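Local coordinates for protein transcriptional regulator AdcR (Streptococcus pneumoniae, PDB 3TGN) that is a homodimeric regulator that, with zinc bound, represses the adc operon and genes of zinc-binding surface proteins by acting directly on their promoters, and can also activate transcription, at residues N38-I43 with I72-K77. Residues are numbered along the deposited sequence; the frame is centred on the assembly and turned at random.
Sequences NTQEHI and IKSLVK. With ZN (zinc ion), chain E; ZN (zinc ion), chain F.
I43 of helix 38-50 packs on I72 and L75 of helix 65-77, and Q40 on L75 and S74, inside the winged helix-turn-helix domain of this MarR-family regulator. Helix 65-77 is the second helix of the predicted helix-turn-helix motif and would be its recognition helix. The two segments run at 72° to each other, with axes 10.6 Å apart.

The packed part is buried. It holds I43, I72, L75 and the aliphatic chain of Q40. I43 CG2 faces two methyls, I72 CD1 at 4.0 Å and L75 CD1 at 4.1 Å. The side chains of I43 and I72 cross at about a right angle. I72 starts out pointing away from helix 38-50, but both its torsions near -65° bring CD1 back to I43. Q40 slides past L75 in the opposite direction, its extended chain running alongside CD2. L61 of helix 54-61 also packs on I43, and L81 of strand 81-84 packs on both I72 and L75.

Toward solvent the contact ends at S74, which is partly exposed; Q40 beside it is still buried. The amide end of Q40 is held through OE1, which accepts a hydrogen bond from T37 N. This leaves NE2 facing helix 65-77, 3.7 Å from L75 CD2.

The neighbouring residues E41 and H42 serve the metals. H42 ND1 binds one zinc ion with E24, H108 and H112. E41 OE1 binds the other with C30, E107 and a water. One helical segment thus carries ligands of both zinc sites and packs on the putative recognition helix. At the polar border, Q40 NE2 lies 3.0 Å from S74 OG.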
loop_
_atom_site.group_PDB
_atom_site.type_symbol
_atom_site.label_atom_id
_atom_site.label_comp_id
_atom_site.label_asym_id
_atom_site.label_seq_id
_atom_site.Cartn_x
_atom_site.Cartn_y
_atom_site.Cartn_z
ATOM N N ASN B 38 -2.459 12.437 -6.660
ATOM C CA ASN B 38 -1.546 11.480 -7.267
ATOM C C ASN B 38 -2.259 10.646 -8.321
ATOM O O ASN B 38 -1.716 10.384 -9.391
ATOM C CB ASN B 38 -0.922 10.567 -6.210
ATOM C CG ASN B 38 0.146 9.662 -6.787
ATOM O OD1 ASN B 38 1.246 10.108 -7.101
ATOM N ND2 ASN B 38 -0.176 8.384 -6.938
ATOM N N THR B 39 -3.485 10.240 -8.011
ATOM C CA THR B 39 -4.273 9.428 -8.929
ATOM C C THR B 39 -4.538 10.178 -10.234
ATOM O O THR B 39 -4.443 9.604 -11.320
ATOM C CB THR B 39 -5.605 8.980 -8.288
ATOM O OG1 THR B 39 -5.332 8.202 -7.116
ATOM C CG2 THR B 39 -6.409 8.139 -9.263
ATOM N N GLN B 40 -4.861 11.464 -10.122
ATOM C CA GLN B 40 -5.085 12.303 -11.295
ATOM C C GLN B 40 -3.842 12.370 -12.180
ATOM O O GLN B 40 -3.930 12.184 -13.392
ATOM C CB GLN B 40 -5.518 13.714 -10.887
ATOM C CG GLN B 40 -6.975 13.830 -10.463
ATOM C CD GLN B 40 -7.324 15.219 -9.947
ATOM O OE1 GLN B 40 -6.813 15.656 -8.914
ATOM N NE2 GLN B 40 -8.195 15.919 -10.667
ATOM N N GLU B 41 -2.687 12.636 -11.576
ATOM C CA GLU B 41 -1.439 12.700 -12.336
ATOM C C GLU B 41 -1.141 11.380 -13.034
ATOM O O GLU B 41 -0.713 11.360 -14.191
ATOM C CB GLU B 41 -0.260 13.085 -11.438
ATOM C CG GLU B 41 -0.221 14.550 -11.042
ATOM C CD GLU B 41 1.160 14.988 -10.573
ATOM O OE1 GLU B 41 2.033 14.113 -10.389
ATOM O OE2 GLU B 41 1.372 16.206 -10.395
ATOM N N HIS B 42 -1.364 10.276 -12.329
ATOM C CA HIS B 42 -1.094 8.958 -12.891
ATOM C C HIS B 42 -1.991 8.701 -14.100
ATOM O O HIS B 42 -1.552 8.136 -15.102
ATOM C CB HIS B 42 -1.282 7.864 -11.837
ATOM C CG HIS B 42 -0.683 6.547 -12.224
ATOM N ND1 HIS B 42 0.592 6.173 -11.856
ATOM C CD2 HIS B 42 -1.179 5.522 -12.956
ATOM C CE1 HIS B 42 0.852 4.972 -12.341
ATOM N NE2 HIS B 42 -0.206 4.555 -13.013
ATOM N N ILE B 43 -3.247 9.127 -14.000
ATOM C CA ILE B 43 -4.179 9.020 -15.118
ATOM C C ILE B 43 -3.659 9.789 -16.322
ATOM O O ILE B 43 -3.660 9.278 -17.441
ATOM C CB ILE B 43 -5.583 9.533 -14.750
ATOM C CG1 ILE B 43 -6.268 8.559 -13.790
ATOM C CG2 ILE B 43 -6.431 9.709 -15.995
ATOM C CD1 ILE B 43 -7.701 8.927 -13.458
ATOM N N ILE B 72 -11.778 11.963 -13.671
ATOM C CA ILE B 72 -11.884 12.413 -15.054
ATOM C C ILE B 72 -12.678 13.713 -15.157
ATOM O O ILE B 72 -12.223 14.681 -15.766
ATOM C CB ILE B 72 -12.529 11.339 -15.946
ATOM C CG1 ILE B 72 -11.646 10.091 -15.996
ATOM C CG2 ILE B 72 -12.751 11.874 -17.350
ATOM C CD1 ILE B 72 -10.309 10.319 -16.670
ATOM N N LYS B 73 -13.863 13.729 -14.553
ATOM C CA LYS B 73 -14.704 14.920 -14.556
ATOM C C LYS B 73 -13.910 16.137 -14.096
ATOM O O LYS B 73 -13.942 17.191 -14.733
ATOM C CB LYS B 73 -15.930 14.713 -13.672
ATOM N N SER B 74 -13.189 15.980 -12.993
ATOM C CA SER B 74 -12.349 17.047 -12.467
ATOM C C SER B 74 -11.283 17.463 -13.478
ATOM O O SER B 74 -11.041 18.654 -13.685
ATOM C CB SER B 74 -11.697 16.605 -11.157
ATOM O OG SER B 74 -10.746 17.557 -10.715
ATOM N N LEU B 75 -10.648 16.480 -14.110
ATOM C CA LEU B 75 -9.601 16.757 -15.093
ATOM C C LEU B 75 -10.154 17.470 -16.325
ATOM O O LEU B 75 -9.551 18.420 -16.824
ATOM C CB LEU B 75 -8.872 15.472 -15.493
ATOM C CG LEU B 75 -7.960 14.864 -14.423
ATOM C CD1 LEU B 75 -7.451 13.500 -14.854
ATOM C CD2 LEU B 75 -6.802 15.797 -14.120
ATOM N N VAL B 76 -11.295 17.006 -16.821
ATOM C CA VAL B 76 -11.955 17.685 -17.929
ATOM C C VAL B 76 -12.347 19.094 -17.498
ATOM O O VAL B 76 -12.114 20.066 -18.216
ATOM C CB VAL B 76 -13.206 16.919 -18.406
ATOM C CG1 VAL B 76 -13.988 17.747 -19.418
ATOM C CG2 VAL B 76 -12.811 15.579 -19.003
ATOM N N LYS B 77 -12.930 19.195 -16.309
ATOM C CA LYS B 77 -13.388 20.472 -15.775
ATOM C C LYS B 77 -12.231 21.454 -15.607
ATOM O O LYS B 77 -12.351 22.632 -15.947
ATOM C CB LYS B 77 -14.107 20.253 -14.440
ATOM C CG LYS B 77 -14.926 21.435 -13.953
ATOM C CD LYS B 77 -15.924 20.998 -12.886
ATOM C CE LYS B 77 -15.239 20.234 -11.760
ATOM N NZ LYS B 77 -16.212 19.763 -10.734
HETATM ZN ZN ZN E . 1.990 7.056 -10.687
HETATM ZN ZN ZN F . 3.783 14.814 -9.683
HETATM O O HOH W 1 4.107 12.959 -8.793
#